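Local atomic coordinates of bifunctional autolysin (PDB entry 6FXO), a protein that probably hydrolyses the glycan strands of bacterial peptidoglycan, as an N-acetylglucosaminidase of glycoside hydrolase family 73 in a staphylococcal autolysin. Residues Thr121-Lys126 with Asp155-Gly160; Tyr143-Gly148 with Lys162-Ala167; Asn185-Ala190 with His208-Asp213; Thr194-Arg199 with Asp239-Lys244. All blocks are in the same frame, centred on the assembly; numbering follows the deposited sequence.

Contact 1. Residues Thr121-Lys126 with Asp155-Gly160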
# COMPACT_ATOMS: atom_id res chain seq x y z
N THR A 121 1.54 18.88 -0.34
CA THR A 121 2.06 20.02 -1.10
C THR A 121 1.94 20.07 -2.63
O THR A 121 2.30 21.08 -3.22
CB THR A 121 3.48 20.34 -0.63
OG1 THR A 121 4.37 19.34 -1.11
CG2 THR A 121 3.58 20.42 0.89
N SER A 122 1.42 18.99 -3.26
CA SER A 122 1.24 18.88 -4.71
C SER A 122 0.30 19.91 -5.28
O SER A 122 -0.67 20.27 -4.63
CB SER A 122 0.71 17.49 -5.09
OG SER A 122 -0.67 17.43 -5.45
N GLN A 123 0.61 20.40 -6.49
CA GLN A 123 -0.26 21.40 -7.10
C GLN A 123 -1.65 20.80 -7.35
O GLN A 123 -2.66 21.49 -7.22
CB GLN A 123 0.40 21.95 -8.40
CG GLN A 123 -0.34 23.04 -9.21
CD GLN A 123 -0.52 24.39 -8.54
OE1 GLN A 123 0.31 25.30 -8.64
NE2 GLN A 123 -1.63 24.51 -7.84
N LEU A 124 -1.69 19.50 -7.67
CA LEU A 124 -2.94 18.81 -7.92
C LEU A 124 -3.86 18.77 -6.68
O LEU A 124 -5.07 18.78 -6.81
CB LEU A 124 -2.62 17.37 -8.34
CG LEU A 124 -3.35 16.82 -9.57
CD1 LEU A 124 -3.02 17.62 -10.80
CD2 LEU A 124 -2.92 15.37 -9.78
N ALA A 125 -3.25 18.74 -5.50
CA ALA A 125 -3.91 18.69 -4.20
C ALA A 125 -4.10 20.08 -3.70
O ALA A 125 -4.99 20.34 -2.90
CB ALA A 125 -3.06 17.91 -3.21
N LYS A 126 -3.21 20.95 -4.15
CA LYS A 126 -3.26 22.36 -3.76
C LYS A 126 -4.55 22.95 -4.35
O LYS A 126 -5.06 23.97 -3.88
CB LYS A 126 -2.03 23.11 -4.30
CG LYS A 126 -0.89 23.23 -3.29
CD LYS A 126 0.15 24.29 -3.66
CE LYS A 126 1.27 24.37 -2.64
NZ LYS A 126 2.25 25.46 -2.95
N ASP A 155 -1.20 15.42 -19.70
CA ASP A 155 -0.82 16.54 -18.86
C ASP A 155 -1.13 16.24 -17.41
O ASP A 155 -2.26 16.40 -16.97
CB ASP A 155 -1.50 17.83 -19.33
CG ASP A 155 -0.55 18.75 -20.07
OD1 ASP A 155 -0.45 18.63 -21.31
OD2 ASP A 155 0.10 19.59 -19.41
N PRO A 156 -0.12 15.81 -16.65
CA PRO A 156 -0.39 15.50 -15.24
C PRO A 156 -0.98 16.64 -14.45
O PRO A 156 -1.74 16.34 -13.54
CB PRO A 156 0.97 15.05 -14.71
CG PRO A 156 1.67 14.50 -15.92
CD PRO A 156 1.23 15.39 -17.05
N LEU A 157 -0.65 17.91 -14.73
CA LEU A 157 -1.24 18.97 -13.96
C LEU A 157 -2.62 19.34 -14.47
O LEU A 157 -3.60 19.06 -13.79
CB LEU A 157 -0.34 20.21 -13.86
CG LEU A 157 -0.87 21.31 -12.95
CD1 LEU A 157 -1.20 20.75 -11.59
CD2 LEU A 157 0.16 22.42 -12.85
N ARG A 158 -2.72 19.96 -15.66
CA ARG A 158 -4.06 20.30 -16.11
C ARG A 158 -4.99 19.13 -16.39
O ARG A 158 -6.19 19.28 -16.17
CB ARG A 158 -4.02 21.30 -17.29
CG ARG A 158 -3.32 22.65 -16.99
CD ARG A 158 -4.20 23.77 -16.38
NE ARG A 158 -3.45 25.03 -16.17
CZ ARG A 158 -3.86 26.22 -16.57
NH1 ARG A 158 -5.02 26.35 -17.22
NH2 ARG A 158 -3.12 27.30 -16.35
N GLU A 159 -4.48 17.99 -16.87
CA GLU A 159 -5.43 16.91 -17.12
C GLU A 159 -6.03 16.41 -15.83
O GLU A 159 -7.20 16.02 -15.82
CB GLU A 159 -4.79 15.73 -17.90
CG GLU A 159 -4.82 15.83 -19.42
CD GLU A 159 -5.73 14.79 -20.10
OE1 GLU A 159 -6.93 15.08 -20.29
OE2 GLU A 159 -5.23 13.71 -20.46
N GLY A 160 -5.24 16.42 -14.74
CA GLY A 160 -5.78 15.96 -13.48
C GLY A 160 -6.68 17.00 -12.86
O GLY A 160 -7.66 16.66 -12.20

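Contact 2. Residues Tyr143-Gly148 with Lys162-Ala167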
# COMPACT_ATOMS: atom_id res chain seq x y z
N TYR A 143 -10.21 23.36 -7.77
CA TYR A 143 -10.72 21.99 -7.74
C TYR A 143 -9.46 21.17 -7.24
O TYR A 143 -8.36 21.65 -7.45
CB TYR A 143 -11.29 21.67 -9.15
CG TYR A 143 -12.50 22.52 -9.53
CD1 TYR A 143 -12.35 23.83 -9.98
CD2 TYR A 143 -13.79 22.02 -9.44
CE1 TYR A 143 -13.45 24.61 -10.32
CE2 TYR A 143 -14.90 22.79 -9.78
CZ TYR A 143 -14.72 24.09 -10.22
OH TYR A 143 -15.82 24.87 -10.55
N HIS A 144 -9.62 19.99 -6.60
CA HIS A 144 -8.53 19.14 -6.06
C HIS A 144 -8.32 17.66 -6.47
O HIS A 144 -9.21 17.03 -7.01
CB HIS A 144 -8.69 19.17 -4.53
CG HIS A 144 -8.69 20.53 -3.94
ND1 HIS A 144 -7.56 21.07 -3.34
CD2 HIS A 144 -9.66 21.46 -3.86
CE1 HIS A 144 -7.86 22.29 -2.93
NE2 HIS A 144 -9.11 22.56 -3.22
N ASN A 145 -7.11 17.10 -6.15
CA ASN A 145 -6.80 15.72 -6.49
C ASN A 145 -5.80 15.15 -5.55
O ASN A 145 -4.60 15.38 -5.72
CB ASN A 145 -6.14 15.67 -7.81
CG ASN A 145 -6.60 14.50 -8.58
OD1 ASN A 145 -6.52 13.34 -8.13
ND2 ASN A 145 -7.00 14.72 -9.77
N VAL A 146 -6.26 14.43 -4.55
CA VAL A 146 -5.22 13.90 -3.68
C VAL A 146 -4.70 12.51 -4.08
O VAL A 146 -3.82 11.96 -3.40
CB VAL A 146 -5.70 13.96 -2.22
CG1 VAL A 146 -6.08 15.38 -1.85
CG2 VAL A 146 -6.88 13.02 -2.00
N PHE A 147 -5.20 11.94 -5.17
CA PHE A 147 -4.75 10.61 -5.59
C PHE A 147 -4.05 10.41 -6.96
O PHE A 147 -3.86 9.27 -7.36
CB PHE A 147 -5.88 9.59 -5.44
CG PHE A 147 -6.07 9.09 -4.02
CD1 PHE A 147 -7.12 9.53 -3.25
CD2 PHE A 147 -5.18 8.18 -3.46
CE1 PHE A 147 -7.28 9.09 -1.94
CE2 PHE A 147 -5.35 7.74 -2.17
CZ PHE A 147 -6.39 8.19 -1.41
N GLY A 148 -3.70 11.48 -7.66
CA GLY A 148 -3.05 11.35 -8.94
C GLY A 148 -4.00 10.79 -9.96
O GLY A 148 -3.52 10.25 -10.96
N LYS A 162 -8.53 18.84 -14.43
CA LYS A 162 -9.66 18.64 -15.33
C LYS A 162 -10.60 17.54 -14.88
O LYS A 162 -11.81 17.62 -15.09
CB LYS A 162 -9.09 18.27 -16.72
CG LYS A 162 -9.89 18.71 -17.94
CD LYS A 162 -9.19 18.16 -19.20
CE LYS A 162 -9.88 18.49 -20.51
NZ LYS A 162 -9.17 17.90 -21.67
N TYR A 163 -10.04 16.51 -14.25
CA TYR A 163 -10.83 15.39 -13.77
C TYR A 163 -11.51 15.81 -12.51
O TYR A 163 -12.70 15.57 -12.31
CB TYR A 163 -9.92 14.19 -13.50
CG TYR A 163 -10.66 12.88 -13.42
CD1 TYR A 163 -10.60 11.95 -14.44
CD2 TYR A 163 -11.42 12.56 -12.30
CE1 TYR A 163 -11.26 10.74 -14.36
CE2 TYR A 163 -12.09 11.35 -12.20
CZ TYR A 163 -12.01 10.44 -13.24
OH TYR A 163 -12.67 9.23 -13.14
N ALA A 164 -10.72 16.45 -11.66
CA ALA A 164 -11.20 16.93 -10.39
C ALA A 164 -12.26 17.97 -10.60
O ALA A 164 -13.20 18.06 -9.80
CB ALA A 164 -10.06 17.52 -9.60
N LYS A 165 -12.12 18.78 -11.66
CA LYS A 165 -13.14 19.78 -11.88
C LYS A 165 -14.45 19.12 -12.29
O LYS A 165 -15.53 19.55 -11.88
CB LYS A 165 -12.69 20.76 -13.00
CG LYS A 165 -13.34 22.16 -12.95
CD LYS A 165 -13.61 22.72 -14.35
CE LYS A 165 -13.87 24.22 -14.40
NZ LYS A 165 -12.73 24.97 -15.00
N GLN A 166 -14.34 18.06 -13.10
CA GLN A 166 -15.48 17.30 -13.59
C GLN A 166 -16.33 16.56 -12.58
O GLN A 166 -17.54 16.41 -12.79
CB GLN A 166 -15.02 16.28 -14.66
CG GLN A 166 -15.17 16.65 -16.16
CD GLN A 166 -16.53 16.40 -16.79
OE1 GLN A 166 -16.93 15.26 -17.04
NE2 GLN A 166 -17.23 17.48 -17.12
N ALA A 167 -15.71 16.09 -11.49
CA ALA A 167 -16.41 15.35 -10.45
C ALA A 167 -16.77 16.18 -9.25
O ALA A 167 -17.11 15.63 -8.21
CB ALA A 167 -15.56 14.17 -10.01

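Contact 3. Residues Asn185-Ala190 with His208-Asp213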
# COMPACT_ATOMS: atom_id res chain seq x y z
N ASN A 185 -8.53 -1.13 -6.23
CA ASN A 185 -9.42 -2.00 -7.01
C ASN A 185 -8.63 -3.05 -7.70
O ASN A 185 -8.94 -4.24 -7.64
CB ASN A 185 -10.17 -1.24 -8.08
CG ASN A 185 -11.18 -0.26 -7.59
OD1 ASN A 185 -12.32 -0.64 -7.28
ND2 ASN A 185 -10.87 1.01 -7.51
N SER A 186 -7.60 -2.58 -8.37
CA SER A 186 -6.70 -3.42 -9.13
C SER A 186 -5.83 -4.36 -8.35
O SER A 186 -5.36 -5.35 -8.91
CB SER A 186 -5.83 -2.57 -10.06
OG SER A 186 -6.06 -2.93 -11.41
N TYR A 187 -5.60 -4.08 -7.06
CA TYR A 187 -4.76 -5.04 -6.39
C TYR A 187 -5.39 -5.64 -5.18
O TYR A 187 -5.56 -6.85 -5.11
CB TYR A 187 -3.37 -4.42 -6.11
CG TYR A 187 -2.41 -4.60 -7.28
CD1 TYR A 187 -2.28 -3.62 -8.26
CD2 TYR A 187 -1.64 -5.74 -7.40
CE1 TYR A 187 -1.42 -3.79 -9.34
CE2 TYR A 187 -0.77 -5.92 -8.47
CZ TYR A 187 -0.66 -4.95 -9.44
OH TYR A 187 0.20 -5.14 -10.49
N VAL A 188 -5.78 -4.78 -4.25
CA VAL A 188 -6.42 -5.21 -3.01
C VAL A 188 -7.75 -5.93 -3.24
O VAL A 188 -8.07 -6.84 -2.49
CB VAL A 188 -6.53 -3.92 -2.14
CG1 VAL A 188 -7.07 -4.20 -0.74
CG2 VAL A 188 -5.17 -3.22 -2.05
N LYS A 189 -8.52 -5.53 -4.28
CA LYS A 189 -9.79 -6.15 -4.59
C LYS A 189 -9.84 -7.36 -5.51
O LYS A 189 -10.89 -7.98 -5.68
CB LYS A 189 -10.88 -5.07 -4.88
CG LYS A 189 -11.03 -3.95 -3.79
CD LYS A 189 -11.06 -4.40 -2.31
CE LYS A 189 -12.44 -4.35 -1.64
NZ LYS A 189 -12.41 -4.55 -0.14
N ALA A 190 -8.69 -7.70 -6.09
CA ALA A 190 -8.52 -8.82 -7.01
C ALA A 190 -7.86 -9.94 -6.22
O ALA A 190 -7.31 -10.89 -6.76
CB ALA A 190 -7.63 -8.42 -8.17
N HIS A 208 0.37 -11.83 -11.76
CA HIS A 208 -0.06 -10.51 -11.35
C HIS A 208 0.78 -9.81 -10.28
O HIS A 208 0.25 -9.04 -9.47
CB HIS A 208 -1.55 -10.51 -10.98
CG HIS A 208 -2.20 -9.22 -11.33
ND1 HIS A 208 -2.65 -8.35 -10.37
CD2 HIS A 208 -2.29 -8.57 -12.52
CE1 HIS A 208 -3.00 -7.20 -10.96
NE2 HIS A 208 -2.79 -7.32 -12.26
N GLN A 209 2.08 -10.08 -10.27
CA GLN A 209 2.93 -9.44 -9.28
C GLN A 209 3.25 -7.96 -9.48
O GLN A 209 3.48 -7.49 -10.59
CB GLN A 209 4.19 -10.26 -9.05
CG GLN A 209 3.86 -11.72 -8.86
CD GLN A 209 5.11 -12.52 -8.62
OE1 GLN A 209 6.20 -12.23 -9.14
NE2 GLN A 209 5.00 -13.55 -7.86
N TYR A 210 3.28 -7.23 -8.38
CA TYR A 210 3.57 -5.82 -8.40
C TYR A 210 4.95 -5.29 -8.83
O TYR A 210 4.95 -4.20 -9.34
CB TYR A 210 3.21 -5.21 -7.04
CG TYR A 210 2.72 -3.78 -7.10
CD1 TYR A 210 3.61 -2.71 -7.07
CD2 TYR A 210 1.36 -3.49 -7.16
CE1 TYR A 210 3.16 -1.41 -7.08
CE2 TYR A 210 0.90 -2.18 -7.17
CZ TYR A 210 1.81 -1.14 -7.14
OH TYR A 210 1.39 0.17 -7.16
N ALA A 211 6.09 -6.01 -8.64
CA ALA A 211 7.37 -5.44 -9.06
C ALA A 211 8.44 -6.50 -9.01
O ALA A 211 8.26 -7.53 -8.36
CB ALA A 211 7.75 -4.28 -8.15
N THR A 212 9.55 -6.24 -9.69
CA THR A 212 10.64 -7.19 -9.71
C THR A 212 11.49 -7.22 -8.46
O THR A 212 12.03 -8.26 -8.12
CB THR A 212 11.45 -7.07 -11.02
OG1 THR A 212 11.76 -5.69 -11.30
CG2 THR A 212 10.72 -7.69 -12.20
N ASP A 213 11.59 -6.09 -7.77
CA ASP A 213 12.40 -6.02 -6.54
C ASP A 213 11.89 -7.00 -5.49
O ASP A 213 10.74 -6.97 -5.11
CB ASP A 213 12.20 -4.64 -5.94
CG ASP A 213 13.33 -4.14 -5.09
OD1 ASP A 213 13.83 -4.92 -4.24
OD2 ASP A 213 13.65 -2.94 -5.19

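Contact 4. Residues Thr194-Arg199 with Asp239-Lys244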
# COMPACT_ATOMS: atom_id res chain seq x y z
N THR A 194 -2.40 -8.10 0.81
CA THR A 194 -1.35 -7.82 1.77
C THR A 194 -0.20 -7.53 0.89
O THR A 194 -0.17 -8.07 -0.22
CB THR A 194 -0.96 -9.03 2.59
OG1 THR A 194 -0.75 -10.11 1.68
CG2 THR A 194 -1.96 -9.35 3.64
N LEU A 195 0.76 -6.77 1.38
CA LEU A 195 1.91 -6.49 0.50
C LEU A 195 2.66 -7.81 0.03
O LEU A 195 3.29 -7.78 -0.97
CB LEU A 195 2.94 -5.51 1.13
CG LEU A 195 2.39 -4.20 1.81
CD1 LEU A 195 3.34 -3.64 2.78
CD2 LEU A 195 1.98 -3.15 0.80
N TYR A 196 2.57 -8.89 0.76
CA TYR A 196 3.24 -10.07 0.36
C TYR A 196 2.48 -10.68 -0.87
O TYR A 196 3.11 -11.06 -1.85
CB TYR A 196 3.25 -11.08 1.51
CG TYR A 196 4.15 -12.27 1.30
CD1 TYR A 196 3.71 -13.41 0.61
CD2 TYR A 196 5.45 -12.28 1.79
CE1 TYR A 196 4.55 -14.51 0.41
CE2 TYR A 196 6.29 -13.37 1.60
CZ TYR A 196 5.83 -14.48 0.91
OH TYR A 196 6.67 -15.53 0.76
N LYS A 197 1.13 -10.74 -0.83
CA LYS A 197 0.38 -11.29 -1.92
C LYS A 197 0.61 -10.40 -3.14
O LYS A 197 0.65 -10.93 -4.26
CB LYS A 197 -1.12 -11.40 -1.59
CG LYS A 197 -1.48 -12.56 -0.59
CD LYS A 197 -2.90 -12.32 0.01
CE LYS A 197 -3.62 -13.44 0.79
NZ LYS A 197 -4.90 -13.01 1.52
N MET A 198 0.79 -9.09 -2.92
CA MET A 198 1.01 -8.22 -4.09
C MET A 198 2.34 -8.46 -4.78
O MET A 198 2.43 -8.25 -5.98
CB MET A 198 0.86 -6.71 -3.80
CG MET A 198 -0.39 -6.37 -3.10
SD MET A 198 -0.41 -4.63 -2.66
CE MET A 198 -2.01 -4.51 -1.97
N ARG A 199 3.33 -8.91 -4.01
CA ARG A 199 4.64 -9.19 -4.52
C ARG A 199 4.85 -10.58 -5.07
O ARG A 199 5.29 -10.68 -6.21
CB ARG A 199 5.76 -8.92 -3.47
CG ARG A 199 7.24 -9.23 -3.98
CD ARG A 199 7.62 -8.38 -5.25
NE ARG A 199 8.93 -8.74 -5.79
CZ ARG A 199 9.23 -9.87 -6.38
NH1 ARG A 199 8.30 -10.82 -6.55
NH2 ARG A 199 10.47 -10.09 -6.80
N ASP A 239 -2.32 -11.77 7.78
CA ASP A 239 -2.50 -13.00 6.97
C ASP A 239 -1.16 -13.44 6.47
O ASP A 239 -0.62 -12.81 5.58
CB ASP A 239 -3.36 -12.61 5.74
CG ASP A 239 -4.00 -13.71 4.91
OD1 ASP A 239 -3.39 -14.79 4.77
OD2 ASP A 239 -5.06 -13.44 4.29
N ILE A 240 -0.64 -14.52 7.04
CA ILE A 240 0.62 -15.12 6.75
C ILE A 240 0.62 -16.47 5.99
O ILE A 240 0.09 -17.47 6.46
CB ILE A 240 1.37 -15.23 8.12
CG1 ILE A 240 1.36 -13.86 8.87
CG2 ILE A 240 2.79 -15.73 7.94
CD1 ILE A 240 1.89 -13.94 10.32
N PRO A 241 1.13 -16.46 4.76
CA PRO A 241 1.19 -17.71 3.98
C PRO A 241 2.11 -18.71 4.67
O PRO A 241 3.11 -18.26 5.23
CB PRO A 241 1.82 -17.27 2.65
CG PRO A 241 1.53 -15.79 2.56
CD PRO A 241 1.62 -15.30 3.98
N GLN A 242 1.85 -20.03 4.64
CA GLN A 242 2.82 -20.88 5.33
C GLN A 242 3.33 -21.94 4.36
O GLN A 242 2.56 -22.46 3.56
CB GLN A 242 2.21 -21.58 6.56
CG GLN A 242 1.89 -20.67 7.74
CD GLN A 242 2.03 -21.42 9.05
OE1 GLN A 242 1.20 -22.26 9.40
NE2 GLN A 242 3.04 -21.08 9.84
N TYR A 243 4.63 -22.23 4.43
CA TYR A 243 5.21 -23.24 3.55
C TYR A 243 5.79 -24.33 4.44
O TYR A 243 6.40 -24.00 5.46
CB TYR A 243 6.34 -22.63 2.68
CG TYR A 243 6.02 -21.35 1.91
CD1 TYR A 243 5.30 -21.38 0.73
CD2 TYR A 243 6.48 -20.12 2.37
CE1 TYR A 243 5.04 -20.22 0.02
CE2 TYR A 243 6.23 -18.94 1.66
CZ TYR A 243 5.52 -19.00 0.49
OH TYR A 243 5.34 -17.84 -0.20
N LYS A 244 5.64 -25.61 4.06
CA LYS A 244 6.20 -26.68 4.90
C LYS A 244 6.54 -27.98 4.13
O LYS A 244 7.33 -27.88 3.17
CB LYS A 244 5.27 -26.99 6.10
CG LYS A 244 5.55 -26.12 7.33
CD LYS A 244 5.33 -26.81 8.68
CE LYS A 244 5.62 -25.85 9.82
NZ LYS A 244 5.43 -26.46 11.17
OXT LYS A 244 6.03 -29.06 4.51
O HOH W 1 0.08 -12.15 3.01

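Contact 1. Residues Thr121-Lys126 with Asp155-Gly160
Gln123 and Leu124 carry this contact from the short, weakly bonded helix 123-126, and they meet the chain just where helix 158-166 begins. Ser122 does not touch the other segment: it is the N-cap, and its OG accepts from Ala125 N at 2.9 Å with an N-H...O angle of 139°. That bond caps the first turn; Gln123 and Leu124, the two residues that follow, make the contact. Gln123 has CG anti to its backbone N (chi1 -180°), and this methylene is the part that does the touching. Its CG lies 3.4 Å from Leu157 CD1 and 3.7 Å from Leu157 CD2, so both methyls of the leucine bear on one carbon. Leu124 follows. Its CD1 methyl sits over backbone, 3.3 Å from Pro156 O and 3.4 Å from Leu157 O, and it also meets Leu157 CD1 at 3.7 Å. Gly160, with no side chain, lets the same methyl come to 4.2 Å from its CA. Leu124 also touches Asn145 and Ala151. No hydrogen bond crosses between the segments; van der Waals contact at the surface joins them, with Gly160 the buried residue among those that touch. This is a short N-capped helix whose leucine packs against the residues leading into helix 158-166 and its first turn, within the lysozyme-clan domain of the enzyme.

Contact 2. Residues Tyr143-Gly148 with Lys162-Ala167
The Tyr143 ring lies flat over the aliphatic part of Lys165, a CH-pi contact in which the lysine CG stands almost exactly above the ring centre. CG is 3.3 Å from the centroid of the Tyr143 ring and only 2° off its normal, so the ring atoms are all at much the same distance from it. Lys165 CG is anti to its backbone N (chi1 -155°), which brings that methylene under the tyrosine; the chain bends at chi2, and its CE lies 4.1 Å from Tyr143 CE1. The backbone takes part as well: Tyr143 CD2 lies 3.4 Å from Lys165 CA. Tyr143 is poorly ordered, so the tilt of its ring deserves some caution. Here the irregular loop 143-148 runs past the last turns of helix 158-166 in the lysozyme-clan domain, and His144 adds a backbone hydrogen bond to Trp169 just beyond that helix. Ala164 points its CB at the loop, 4.4 Å from Tyr143 CB and 4.2 Å from Asn145 ND2. The polar end of Asn145 is held by other partners: OD1 accepts from Ile149 N, and ND2 makes a weak hydrogen bond to Gly160 O one turn earlier in the helix. The His144 CB points away from segment 162-167, and its side chain touches Val172 and Ala175 of helix 172-180.

Contact 3. Residues Asn185-Ala190 with His208-Asp213
Three aromatic side chains, Tyr187, His208 and Tyr210, carry this contact, with the Tyr187 ring held between the other two. The two backbones stay well apart, Tyr187 CA to Tyr210 CA being 8.6 Å, and the rings bridge the gap. With chi2 at 92° the Tyr187 ring stands across the plane of its own CA, CB and CG, and each of its faces receives one partner.

On one face the interaction is an offset stack with the His208 imidazole, the centroids of the two rings 4.7 Å apart and their planes at 26°. His208 CE1 is displaced toward the rim, 3.6 Å from Tyr187 CE2. On the opposite face the geometry is edge-to-face: Tyr210 turns its edge to Tyr187 with the planes at 60°, and its CD2 comes over the centre of the ring, 3.4 Å from Tyr187 CZ.

Carbonyl oxygens add van der Waals contacts. His208 O is 3.4 Å from Tyr187 CE2, and Ser186 O lies near the plane of the imidazole, 3.6 Å from His208 CE1.

No hydrogen bond passes between the segments. The imidazole is instead steadied by His208 ND1 donating to Gln192 OE1, while Tyr187 opens a type I turn closed by a weak bond, Ala190 N to Tyr187 O.

The cluster lies at the surface between two loops that flank helix 195-200, on which Val188 rests through Met198, and it runs on toward helix 216-231, where Tyr210 stacks with Trp216.

Contact 4. Residues Thr194-Arg199 with Asp239-Lys244
Thr194 and Asp239 approach to 7.4 Å between their CA atoms where the N-terminal end of helix 195-200 faces the C-terminal strand, and side chains and one water bridge the two backbones. Thr194 is the N-cap: its OG1 accepts from Lys197 N at 3.2 Å in a fairly straight bond of 165°. The same OG1 is 2.6 Å from a water that donates to Asp239 O, so the capping group is also tied to the strand. Alongside runs a salt bridge. Lys197 CG is anti to the carbonyl carbon (chi1 -73°) and the chain is extended beyond it, bringing NZ to 2.8 Å from Asp239 OD2. The ammonium comes from above the carboxylate, 56° out of its plane. Each ion has a further partner, Asn193 OD1 for the lysine and Arg66 for OD2, so the buried carboxylate faces two cationic groups.

Tyr196 and Tyr243 meet tip to tip, each hydroxyl near the plane of the other ring. Tyr243 OH donates to Tyr196 OH at 2.8 Å, and Tyr196 OH is also bonded to Met49 O. Nearer the backbone, Pro241 CG packs 3.8 Å from Tyr196 CD1.

Strand 237-242 pairs in parallel with strand 4-9, helix 51-56 touches both tyrosines, and Leu195 packs on helix 216-231, so the contact joins the N-terminal end of helix 195-200 to the small parallel sheet formed by strands from the two ends of the chain.

How the contacts relate
The four contacts fall into two pairs. Contacts 1 and 2 share helix 158-166, have centres 8 Å apart and interlock along the chain; His144 ND1 of contact 2 is hydrogen-bonded to Ala125 O of contact 1 at 2.7 Å. Contacts 3 and 4 also alternate in sequence, with centres 13 Å apart, and are tied through helix 195-200: Tyr210 N meets Met198 O at 2.7 Å, and Arg199 NE meets Asp213 O at 2.6 Å. The pairs do not touch. Contacts 2 and 3 come within about 10 Å at their nearest atoms, whereas the centres of contacts 1 and 4 lie 35 Å apart on opposite sides of the chain's centre.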